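Local coordinates for peptidase S8 and S53, subtilisin, kexin, sedolisin (Mycobacterium smegmatis, PDB 4KG7), which is a subtilase-family serine protease (mycosin MycP3) of the ESX-3 type VII secretion system, probably acting as an endopeptidase, at residues A70-G75 against R163-A168; S122-E127 against S326-L331; G172-N177 against E205-I210; V259-A264 against P279-A284; T349-G354 against V371-W376. All blocks are in the same frame, centred on the assembly; numbering follows the deposited sequence.

Contact 1. Residues A70-G75 against R163-A168; sequences AVIDTG and RAVVRA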
# COMPACT_ATOMS: atom_id res chain seq x y z
N ALA A 70 7.91 1.59 6.42
CA ALA A 70 8.14 0.21 5.97
C ALA A 70 7.33 -0.06 4.71
O ALA A 70 6.16 0.25 4.67
CB ALA A 70 7.74 -0.79 7.04
N VAL A 71 7.98 -0.67 3.72
CA VAL A 71 7.35 -1.05 2.45
C VAL A 71 7.29 -2.58 2.48
O VAL A 71 8.31 -3.26 2.33
CB VAL A 71 8.20 -0.51 1.28
CG1 VAL A 71 7.64 -0.98 -0.06
CG2 VAL A 71 8.24 1.01 1.33
N ILE A 72 6.09 -3.10 2.76
CA ILE A 72 5.82 -4.52 2.81
C ILE A 72 5.33 -4.87 1.42
O ILE A 72 4.24 -4.52 1.07
CB ILE A 72 4.80 -4.84 3.91
CG1 ILE A 72 5.37 -4.41 5.28
CG2 ILE A 72 4.43 -6.30 3.87
CD1 ILE A 72 4.45 -4.76 6.44
N ASP A 73 6.19 -5.48 0.60
CA ASP A 73 5.91 -5.54 -0.84
C ASP A 73 6.76 -6.63 -1.49
O ASP A 73 7.08 -7.63 -0.86
CB ASP A 73 6.14 -4.16 -1.44
CG ASP A 73 5.22 -3.85 -2.60
OD1 ASP A 73 5.42 -4.46 -3.65
OD2 ASP A 73 4.32 -2.97 -2.50
N THR A 74 7.08 -6.44 -2.77
CA THR A 74 7.85 -7.41 -3.54
C THR A 74 9.38 -7.18 -3.46
O THR A 74 10.13 -7.70 -4.29
CB THR A 74 7.46 -7.39 -5.04
OG1 THR A 74 7.89 -6.16 -5.64
CG2 THR A 74 5.94 -7.58 -5.27
N GLY A 75 9.84 -6.43 -2.45
CA GLY A 75 11.24 -6.02 -2.40
C GLY A 75 11.42 -4.66 -3.06
O GLY A 75 10.56 -4.22 -3.86
N ARG A 163 3.31 -11.60 10.21
CA ARG A 163 4.67 -11.54 10.73
C ARG A 163 5.37 -10.27 10.26
O ARG A 163 6.11 -9.62 11.02
CB ARG A 163 5.45 -12.78 10.35
CG ARG A 163 4.97 -14.02 11.08
CD ARG A 163 5.95 -15.17 10.88
NE ARG A 163 5.80 -15.84 9.60
CZ ARG A 163 6.78 -16.25 8.78
NH1 ARG A 163 8.05 -15.96 8.98
NH2 ARG A 163 6.45 -16.94 7.71
N ALA A 164 5.20 -9.94 8.98
CA ALA A 164 5.89 -8.77 8.41
C ALA A 164 5.45 -7.48 9.07
O ALA A 164 6.24 -6.55 9.21
CB ALA A 164 5.65 -8.71 6.91
N VAL A 165 4.18 -7.41 9.42
CA VAL A 165 3.65 -6.22 10.09
C VAL A 165 4.28 -6.04 11.46
O VAL A 165 4.69 -4.95 11.81
CB VAL A 165 2.10 -6.29 10.16
CG1 VAL A 165 1.52 -5.34 11.20
CG2 VAL A 165 1.48 -6.07 8.78
N VAL A 166 4.36 -7.12 12.23
CA VAL A 166 5.04 -7.09 13.51
C VAL A 166 6.50 -6.71 13.32
O VAL A 166 7.03 -5.90 14.08
CB VAL A 166 4.92 -8.44 14.22
CG1 VAL A 166 5.84 -8.46 15.43
CG2 VAL A 166 3.47 -8.66 14.59
N ARG A 167 7.17 -7.32 12.34
CA ARG A 167 8.58 -7.00 12.09
C ARG A 167 8.78 -5.52 11.75
O ARG A 167 9.65 -4.88 12.32
CB ARG A 167 9.09 -7.89 10.96
CG ARG A 167 10.57 -7.81 10.70
CD ARG A 167 10.93 -8.72 9.53
NE ARG A 167 12.39 -8.85 9.40
CZ ARG A 167 13.18 -9.60 10.18
NH1 ARG A 167 12.66 -10.41 11.11
NH2 ARG A 167 14.51 -9.64 9.97
N ALA A 168 7.93 -4.98 10.90
CA ALA A 168 8.01 -3.57 10.53
C ALA A 168 7.86 -2.68 11.76
O ALA A 168 8.61 -1.74 11.95
CB ALA A 168 6.94 -3.23 9.52

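Contact 2. Residues S122-E127 against S326-L331; sequences SGVAPE and SGVAAL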
# COMPACT_ATOMS: atom_id res chain seq x y z
N SER A 122 9.83 13.29 -8.02
CA SER A 122 10.25 13.17 -6.63
C SER A 122 9.29 12.28 -5.87
O SER A 122 8.09 12.28 -6.16
CB SER A 122 10.27 14.53 -5.92
OG SER A 122 10.69 14.41 -4.57
N GLY A 123 9.82 11.59 -4.87
CA GLY A 123 8.96 10.99 -3.87
C GLY A 123 8.21 12.04 -3.07
O GLY A 123 8.60 13.22 -3.04
N VAL A 124 7.13 11.63 -2.41
CA VAL A 124 6.37 12.54 -1.54
C VAL A 124 7.22 13.04 -0.36
O VAL A 124 7.13 14.21 0.05
CB VAL A 124 5.10 11.84 -1.00
CG1 VAL A 124 4.36 12.71 -0.00
CG2 VAL A 124 4.19 11.45 -2.14
N ALA A 125 7.97 12.11 0.22
CA ALA A 125 8.69 12.33 1.46
C ALA A 125 10.16 11.93 1.28
O ALA A 125 10.63 10.96 1.89
CB ALA A 125 8.03 11.50 2.57
N PRO A 126 10.93 12.71 0.50
CA PRO A 126 12.26 12.24 0.12
C PRO A 126 13.25 12.22 1.29
O PRO A 126 14.30 11.60 1.18
CB PRO A 126 12.69 13.23 -0.97
CG PRO A 126 11.76 14.37 -0.87
CD PRO A 126 10.53 13.95 -0.17
N GLU A 127 12.93 12.90 2.39
CA GLU A 127 13.81 12.86 3.55
C GLU A 127 13.45 11.74 4.53
O GLU A 127 14.15 11.53 5.53
CB GLU A 127 13.85 14.22 4.25
CG GLU A 127 14.55 15.28 3.40
CD GLU A 127 14.68 16.61 4.10
OE1 GLU A 127 14.57 16.65 5.33
OE2 GLU A 127 14.90 17.62 3.42
N SER A 326 0.86 6.86 2.16
CA SER A 326 1.98 6.61 3.08
C SER A 326 3.00 7.75 3.09
O SER A 326 3.51 8.15 4.14
CB SER A 326 2.64 5.30 2.77
OG SER A 326 1.78 4.24 3.14
N GLY A 327 3.36 8.23 1.91
CA GLY A 327 4.25 9.40 1.84
C GLY A 327 3.67 10.64 2.52
O GLY A 327 4.37 11.33 3.25
N VAL A 328 2.40 10.90 2.30
CA VAL A 328 1.75 12.03 2.98
C VAL A 328 1.70 11.84 4.48
O VAL A 328 1.93 12.78 5.22
CB VAL A 328 0.33 12.30 2.44
CG1 VAL A 328 -0.30 13.49 3.13
CG2 VAL A 328 0.35 12.60 0.95
N ALA A 329 1.41 10.62 4.93
CA ALA A 329 1.46 10.32 6.35
C ALA A 329 2.84 10.61 6.93
O ALA A 329 2.95 11.17 8.01
CB ALA A 329 1.06 8.87 6.64
N ALA A 330 3.91 10.26 6.22
CA ALA A 330 5.27 10.56 6.69
C ALA A 330 5.47 12.08 6.78
O ALA A 330 6.10 12.55 7.74
CB ALA A 330 6.34 9.94 5.77
N LEU A 331 4.96 12.84 5.81
CA LEU A 331 5.06 14.31 5.91
C LEU A 331 4.39 14.79 7.20
O LEU A 331 4.93 15.64 7.93
CB LEU A 331 4.41 15.00 4.71
CG LEU A 331 5.08 14.76 3.36
CD1 LEU A 331 4.45 15.69 2.31
CD2 LEU A 331 6.59 14.87 3.39

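Contact 3. Residues G172-N177 against E205-I210; sequences GARVIN and EKDAVI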
# COMPACT_ATOMS: atom_id res chain seq x y z
N GLY A 172 10.75 -0.11 14.11
CA GLY A 172 10.59 1.31 14.36
C GLY A 172 9.81 2.08 13.29
O GLY A 172 9.79 3.31 13.31
N ALA A 173 9.19 1.37 12.37
CA ALA A 173 8.37 2.03 11.37
C ALA A 173 7.26 2.85 11.99
O ALA A 173 6.50 2.33 12.81
CB ALA A 173 7.75 1.02 10.42
N ARG A 174 7.19 4.11 11.56
CA ARG A 174 6.15 5.07 11.90
C ARG A 174 4.94 4.98 10.97
O ARG A 174 3.82 5.36 11.33
CB ARG A 174 6.74 6.48 11.79
CG ARG A 174 7.84 6.76 12.78
CD ARG A 174 7.23 7.24 14.09
NE ARG A 174 6.99 8.68 14.02
CZ ARG A 174 6.29 9.40 14.90
NH1 ARG A 174 5.68 8.83 15.93
NH2 ARG A 174 6.18 10.71 14.72
N VAL A 175 5.18 4.53 9.74
CA VAL A 175 4.16 4.32 8.73
C VAL A 175 4.49 2.98 8.13
O VAL A 175 5.67 2.69 7.89
CB VAL A 175 4.20 5.43 7.63
CG1 VAL A 175 3.13 5.20 6.58
CG2 VAL A 175 4.06 6.82 8.25
N ILE A 176 3.47 2.13 7.91
CA ILE A 176 3.66 0.82 7.33
C ILE A 176 2.76 0.76 6.09
O ILE A 176 1.52 0.87 6.21
CB ILE A 176 3.27 -0.28 8.33
CG1 ILE A 176 4.24 -0.29 9.51
CG2 ILE A 176 3.29 -1.65 7.65
CD1 ILE A 176 3.84 -1.19 10.67
N ASN A 177 3.37 0.60 4.93
CA ASN A 177 2.69 0.61 3.64
C ASN A 177 2.49 -0.80 3.11
O ASN A 177 3.46 -1.56 2.97
CB ASN A 177 3.49 1.43 2.63
CG ASN A 177 2.75 1.60 1.33
OD1 ASN A 177 1.95 2.51 1.15
ND2 ASN A 177 2.97 0.68 0.42
N GLU A 205 -0.15 -0.42 20.15
CA GLU A 205 1.00 -0.49 21.02
C GLU A 205 2.22 0.15 20.38
O GLU A 205 2.96 0.88 21.05
CB GLU A 205 1.33 -1.92 21.39
CG GLU A 205 2.57 -2.02 22.28
CD GLU A 205 2.78 -3.37 22.91
OE1 GLU A 205 1.83 -4.18 22.96
OE2 GLU A 205 3.92 -3.63 23.39
N LYS A 206 2.44 -0.11 19.08
CA LYS A 206 3.60 0.46 18.41
C LYS A 206 3.28 1.77 17.68
O LYS A 206 4.18 2.40 17.14
CB LYS A 206 4.26 -0.54 17.47
CG LYS A 206 4.68 -1.86 18.14
CD LYS A 206 5.70 -1.69 19.25
CE LYS A 206 7.03 -1.19 18.73
NZ LYS A 206 8.07 -1.11 19.81
N ASP A 207 2.01 2.16 17.66
CA ASP A 207 1.61 3.49 17.22
C ASP A 207 1.97 3.78 15.77
O ASP A 207 2.27 4.93 15.42
CB ASP A 207 2.20 4.59 18.13
CG ASP A 207 1.56 5.97 17.90
OD1 ASP A 207 0.32 6.05 17.84
OD2 ASP A 207 2.32 6.96 17.82
N ALA A 208 1.91 2.76 14.91
CA ALA A 208 2.20 2.95 13.48
C ALA A 208 0.95 3.25 12.69
O ALA A 208 -0.08 2.64 12.93
CB ALA A 208 2.88 1.71 12.93
N VAL A 209 1.06 4.19 11.74
CA VAL A 209 0.01 4.39 10.76
C VAL A 209 0.17 3.33 9.67
O VAL A 209 1.19 3.28 8.98
CB VAL A 209 0.11 5.79 10.12
CG1 VAL A 209 -0.90 5.93 8.99
CG2 VAL A 209 -0.15 6.85 11.17
N ILE A 210 -0.86 2.49 9.51
CA ILE A 210 -0.82 1.41 8.55
C ILE A 210 -1.74 1.79 7.40
O ILE A 210 -2.90 2.11 7.59
CB ILE A 210 -1.30 0.07 9.15
CG1 ILE A 210 -0.52 -0.30 10.44
CG2 ILE A 210 -1.21 -1.06 8.12
CD1 ILE A 210 -1.15 -1.47 11.17
O HOH W 1 5.20 3.96 15.10
O HOH W 2 5.29 6.15 16.47

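Contact 4. Residues V259-A264 against P279-A284; sequences VLSVGA and PWVGIA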
# COMPACT_ATOMS: atom_id res chain seq x y z
N VAL A 259 -6.22 -0.06 9.93
CA VAL A 259 -5.68 0.10 8.60
C VAL A 259 -6.45 1.22 7.89
O VAL A 259 -7.68 1.28 8.01
CB VAL A 259 -5.86 -1.19 7.79
CG1 VAL A 259 -5.43 -0.98 6.33
CG2 VAL A 259 -5.11 -2.37 8.43
N LEU A 260 -5.74 2.14 7.25
CA LEU A 260 -6.31 3.18 6.42
C LEU A 260 -6.27 2.61 5.02
O LEU A 260 -5.19 2.44 4.43
CB LEU A 260 -5.50 4.48 6.48
CG LEU A 260 -5.96 5.63 5.58
CD1 LEU A 260 -7.45 5.96 5.77
CD2 LEU A 260 -5.07 6.84 5.88
N SER A 261 -7.46 2.31 4.50
CA SER A 261 -7.64 1.70 3.18
C SER A 261 -7.82 2.78 2.11
O SER A 261 -8.66 3.67 2.25
CB SER A 261 -8.83 0.73 3.22
OG SER A 261 -9.14 0.24 1.91
N VAL A 262 -7.01 2.67 1.05
CA VAL A 262 -6.84 3.71 0.07
C VAL A 262 -7.33 3.30 -1.31
O VAL A 262 -6.79 2.37 -1.92
CB VAL A 262 -5.35 4.09 -0.05
CG1 VAL A 262 -5.15 5.25 -0.99
CG2 VAL A 262 -4.77 4.43 1.29
N GLY A 263 -8.35 4.01 -1.79
CA GLY A 263 -8.82 3.86 -3.17
C GLY A 263 -8.04 4.72 -4.14
O GLY A 263 -7.26 5.57 -3.73
N ALA A 264 -8.23 4.48 -5.45
CA ALA A 264 -7.53 5.20 -6.52
C ALA A 264 -8.46 6.24 -7.16
O ALA A 264 -9.64 5.99 -7.36
CB ALA A 264 -7.06 4.24 -7.57
N PRO A 279 -16.76 -1.18 2.18
CA PRO A 279 -17.19 -0.34 3.32
C PRO A 279 -16.05 0.13 4.20
O PRO A 279 -16.27 0.96 5.08
CB PRO A 279 -18.11 -1.28 4.10
CG PRO A 279 -17.55 -2.63 3.82
CD PRO A 279 -17.16 -2.59 2.36
N TRP A 280 -14.85 -0.36 3.93
CA TRP A 280 -13.63 -0.05 4.68
C TRP A 280 -12.84 1.11 4.09
O TRP A 280 -11.94 1.63 4.74
CB TRP A 280 -12.73 -1.31 4.76
CG TRP A 280 -12.67 -2.02 3.48
CD1 TRP A 280 -12.02 -1.63 2.34
CD2 TRP A 280 -13.37 -3.22 3.15
NE1 TRP A 280 -12.27 -2.53 1.32
CE2 TRP A 280 -13.11 -3.51 1.80
CE3 TRP A 280 -14.18 -4.08 3.88
CZ2 TRP A 280 -13.62 -4.65 1.16
CZ3 TRP A 280 -14.71 -5.20 3.23
CH2 TRP A 280 -14.44 -5.47 1.90
N VAL A 281 -13.14 1.51 2.84
CA VAL A 281 -12.31 2.51 2.13
C VAL A 281 -12.41 3.85 2.87
O VAL A 281 -13.51 4.34 3.15
CB VAL A 281 -12.67 2.67 0.66
CG1 VAL A 281 -11.75 3.70 0.02
CG2 VAL A 281 -12.52 1.33 -0.06
N GLY A 282 -11.24 4.42 3.20
CA GLY A 282 -11.16 5.63 4.02
C GLY A 282 -10.68 6.90 3.34
O GLY A 282 -10.96 8.01 3.80
N ILE A 283 -9.98 6.75 2.22
CA ILE A 283 -9.33 7.90 1.60
C ILE A 283 -8.92 7.44 0.21
O ILE A 283 -9.03 6.26 -0.12
CB ILE A 283 -8.11 8.35 2.46
CG1 ILE A 283 -7.67 9.80 2.15
CG2 ILE A 283 -6.98 7.38 2.32
CD1 ILE A 283 -6.74 10.35 3.20
N ALA A 284 -8.43 8.36 -0.62
CA ALA A 284 -7.95 8.01 -1.95
C ALA A 284 -6.75 8.81 -2.33
O ALA A 284 -6.43 9.81 -1.70
CB ALA A 284 -9.05 8.18 -2.97
O HOH W 3 -9.87 3.14 5.89

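Contact 5. Residues T349-G354 against V371-W376; sequences TTTAQG and VAALTW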
# COMPACT_ATOMS: atom_id res chain seq x y z
N THR A 349 -7.90 12.03 6.94
CA THR A 349 -9.26 11.86 6.41
C THR A 349 -10.10 13.13 6.55
O THR A 349 -10.87 13.46 5.66
CB THR A 349 -10.00 10.67 7.03
OG1 THR A 349 -10.11 10.86 8.45
CG2 THR A 349 -9.30 9.37 6.75
N THR A 350 -9.96 13.85 7.65
CA THR A 350 -10.83 15.03 7.87
C THR A 350 -10.47 16.17 6.93
O THR A 350 -11.30 17.06 6.69
CB THR A 350 -10.76 15.50 9.33
OG1 THR A 350 -9.47 15.99 9.63
CG2 THR A 350 -11.09 14.39 10.25
N THR A 351 -9.26 16.14 6.36
CA THR A 351 -8.82 17.20 5.43
C THR A 351 -8.83 16.77 3.97
O THR A 351 -8.44 17.55 3.10
CB THR A 351 -7.40 17.72 5.77
OG1 THR A 351 -6.42 16.68 5.61
CG2 THR A 351 -7.35 18.27 7.19
N ALA A 352 -9.29 15.57 3.69
CA ALA A 352 -9.33 15.08 2.30
C ALA A 352 -10.42 15.84 1.52
O ALA A 352 -11.30 16.49 2.13
CB ALA A 352 -9.56 13.59 2.28
N GLN A 353 -10.37 15.73 0.20
CA GLN A 353 -11.17 16.61 -0.67
C GLN A 353 -12.66 16.41 -0.56
O GLN A 353 -13.41 17.36 -0.77
CB GLN A 353 -10.66 16.54 -2.12
CG GLN A 353 -9.25 17.11 -2.15
CD GLN A 353 -8.73 17.56 -3.49
OE1 GLN A 353 -9.31 17.27 -4.54
NE2 GLN A 353 -7.63 18.31 -3.46
N GLY A 354 -13.08 15.22 -0.16
CA GLY A 354 -14.50 14.92 0.02
C GLY A 354 -14.91 14.69 1.47
O GLY A 354 -15.90 14.01 1.74
N VAL A 371 -1.40 19.55 1.69
CA VAL A 371 -1.22 20.88 2.28
C VAL A 371 -2.27 21.13 3.37
O VAL A 371 -1.97 21.66 4.44
CB VAL A 371 -1.21 21.99 1.21
CG1 VAL A 371 -1.32 23.34 1.86
CG2 VAL A 371 0.04 21.88 0.35
N ALA A 372 -3.50 20.72 3.10
CA ALA A 372 -4.57 20.86 4.10
C ALA A 372 -4.23 20.04 5.35
O ALA A 372 -4.40 20.51 6.48
CB ALA A 372 -5.89 20.43 3.53
N ALA A 373 -3.73 18.82 5.15
CA ALA A 373 -3.35 17.97 6.28
C ALA A 373 -2.22 18.57 7.11
O ALA A 373 -2.17 18.43 8.34
CB ALA A 373 -2.99 16.57 5.80
N LEU A 374 -1.33 19.28 6.43
CA LEU A 374 -0.17 19.85 7.07
C LEU A 374 -0.46 21.18 7.74
O LEU A 374 0.35 21.64 8.52
CB LEU A 374 0.97 19.99 6.06
CG LEU A 374 1.59 18.62 5.70
CD1 LEU A 374 2.34 18.71 4.38
CD2 LEU A 374 2.51 18.09 6.79
N THR A 375 -1.60 21.79 7.44
CA THR A 375 -1.91 23.11 8.00
C THR A 375 -3.17 23.19 8.86
O THR A 375 -3.45 24.23 9.47
CB THR A 375 -2.02 24.13 6.88
OG1 THR A 375 -3.04 23.73 5.97
CG2 THR A 375 -0.71 24.25 6.13
N TRP A 376 -3.95 22.11 8.91
CA TRP A 376 -5.19 22.09 9.67
C TRP A 376 -4.94 22.27 11.17
O TRP A 376 -3.97 21.76 11.72
CB TRP A 376 -5.92 20.77 9.41
CG TRP A 376 -7.23 20.61 10.13
CD1 TRP A 376 -8.39 21.30 9.90
CD2 TRP A 376 -7.51 19.67 11.18
NE1 TRP A 376 -9.38 20.85 10.76
CE2 TRP A 376 -8.87 19.86 11.55
CE3 TRP A 376 -6.75 18.70 11.84
CZ2 TRP A 376 -9.48 19.10 12.56
CZ3 TRP A 376 -7.36 17.94 12.84
CH2 TRP A 376 -8.71 18.15 13.19

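Contact 1. Residues A70-G75 against R163-A168
I72 reaches A164, V165 and A168 because its CG1 stands anti to the carbonyl carbon (chi1 -61°) and its chain then runs on extended to CD1. The tip meets the helix in several places. CD1 lies 3.8 Å from A164 O and 4.0 Å from V165 CG2, and A168 CB is 4.2 Å from the same methyl. The other branch, CG2, is 4.1 Å from A164 CB. Two residues back along the strand, A70 CB meets A168 CB tip to tip at 3.6 Å.

The strand and helix segments run nearly antiparallel, with axes 9.5 Å apart at the closest. Here helix 150-170 packs on one face of the parallel sheet of the subtilisin fold. The helix leads into strand 175-178, the neighbour of strand 68-73. V71 alternates to the other face and touches V108 and I112 of helix 104-113.

All the residues that touch are buried, and the side chains that meet are all apolar. The strand ends at D73, the predicted aspartate of the charge relay. D73 OD1 accepts T74 N at 2.7 Å on its anti lone pair and also bonds ND1 of H104.

Contact 2. Residues S122-E127 against S326-L331
V124 packs against helix 318-335 at G327. Its CB sits 3.8 Å from G327 CA, so the valine bears directly on the helix backbone at a residue with no side chain. From CB, the branch CG1 goes on over the peptide between G327 and V328. It lies 3.3 Å from G327 C and 3.5 Å from V328 N. CG1 is anti to the backbone N (chi1 175°), which carries it to the helix side. The same methyl also touches two side chains. V124 CG1 is 4.1 Å from V328 CG2, and V124 CG1 is 3.8 Å from L331 CD1.

Helix 318-335 carries the predicted charge-relay serine, S319, in its first turn, as in the subtilisin fold. The loop at 122-127 joins helix 104-113, which begins at H104, to strand 129-134. Backbone bonds tie G123 to G114, V124 to L111 and A125 to I112, so the loop folds back on the last turns of its own helix.

L331 closes over the valine from further along helix 318-335. Its CD2 comes to 3.4 Å from V124 O. That carbonyl has its polar need met by NE1 of W59. A125 CB adds a second point of contact: it lies 3.9 Å from A330 CB, touches L331 CD2, and rests near the carbonyl G327 O. The six residues that meet are all buried, and V124 also packs on L55 of helix 55-59.

Contact 3. Residues G172-N177 against E205-I210
I176 and I210 point to one face of the sheet, V175 and V209 to the other. The strands are parallel, so each pair stands side by side. I176 CB is 4.3 Å from I210 CG1. With its chain extended beyond CG1 (chi2 171°), I176 brings CD1 to 3.8 Å from A208 CB. I210 is packed by helix 193-205, which joins the two strands in a beta-alpha-beta crossover. On the opposite face V175 meets helix 318-335 and V209 meets helix 341-350.

The backbones are bonded in parallel register. V209 N gives to R174 O at 3.0 Å, from 36° above the carbonyl plane. I176 N gives to V209 O at 2.8 Å. V175 CA makes a CA-H...O contact of 3.2 Å with V209 O.

Before the strands the contact turns polar. R174 folds its chain back, and NH1 stays 4.3 Å from D207 OD2, beyond a salt bridge. A water lies in the guanidinium plane, 2.8 Å from R174 NH1, and makes a weak bond to D207 OD2. Another water lies within bonding distance of both A173 O and K206 O.

Both charged groups have firmer partners: Q67 and P337 for R174, R333 and the A341 amide for D207. Attraction between R174 and D207 is therefore probably modest, and the strand bonds and apolar faces carry the contact.

Contact 4. Residues V259-A264 against P279-A284
S261 and G263 make the backbone bonds to G282 and I283. G282 N gives to S261 O at 2.8 Å. I283 N adds a weak bond of 3.4 Å to the same S261 O. One carbonyl thus takes two successive amides, consistent with a beta bulge at G282. Further on, G263 N gives to I283 O at 2.9 Å, in the carbonyl plane. A water bridges S261 N and W280 O at the start of the pairing. A284 CB rests against the G263 carbonyl, 3.3 Å from G263 O.

The apolar contacts centre on I283. Its chi1 of -161° leaves CG2 between the backbone N and the carbonyl carbon, facing the other strand. There CG2 is 3.8 Å from L260 CD1 and 3.8 Å from V262 CG2. The isoleucine and V262 lie side by side and point the same way.

One polar group meets an aromatic edge. S261 OG is 3.5 Å from W280 CD1, near the plane of the indole, and its hydroxyl bonds S253 OG.

L260 and V262 also pack against helix 318-335. The pairing adds the outermost strand, 281-286, to strand 259-265 at one edge of the seven-stranded parallel sheet of the subtilisin fold.

Contact 5. Residues T349-G354 against V371-W376
T351 and A373 have the closest backbones, CA to CA 5.6 Å, where the chain leaving helix 341-350 passes helix 370-375. These are the last two helices of this subtilisin-fold chain, and they meet near the surface.

T351 carries the contact. Its chi1 of 64° sets CG2 anti to the carbonyl carbon and directs it to W376. CG2 is 3.6 Å from W376 CB and 3.8 Å from W376 CG, oblique to the ring. T351 CB rests against A372 CB at 3.8 Å. The hydroxyl OG1 lies 3.4 Å from A373 CB, but its hydrogen bond goes back to R347 O, one turn earlier. R347 NH1 also bonds A373 O in the other helix and W376 O just beyond it.

W376 is the first residue past its helix. Its N bonds A372 O, which also accepts T375 N. T375 OG1 gives to V371 O at 2.8 Å, a further tie across this last turn. With CG anti to the backbone N, the indole extends to T350, whose own hydroxyl bonds H346 O. T350 OG1 stands 4.1 Å above one face of the W376 ring, offset toward the rim near CH2.

Contacts 1, 3 and 4 lie on one parallel sheet. A70 O to N177 N, 2.8 Å, probably a hydrogen bond, joins contacts 1 and 3. I210 O to L260 N, 2.9 Å and likewise probable, joins 3 and 4. Contact 2 sits against the sheet, with S326 OG 3.8 Å from V175 CG1 of contact 3. Contact 5 touches contact 2 through L331 O and L374 CD2 at 3.6 Å, and contact 4 through G282 O and T349 CG2, also 3.6 Å. It is far from contact 1, about 17 Å between nearest atoms. Contact 1 holds D73 of the predicted triad. The side chain of V262 in contact 4 is about 9 Å from that of S319.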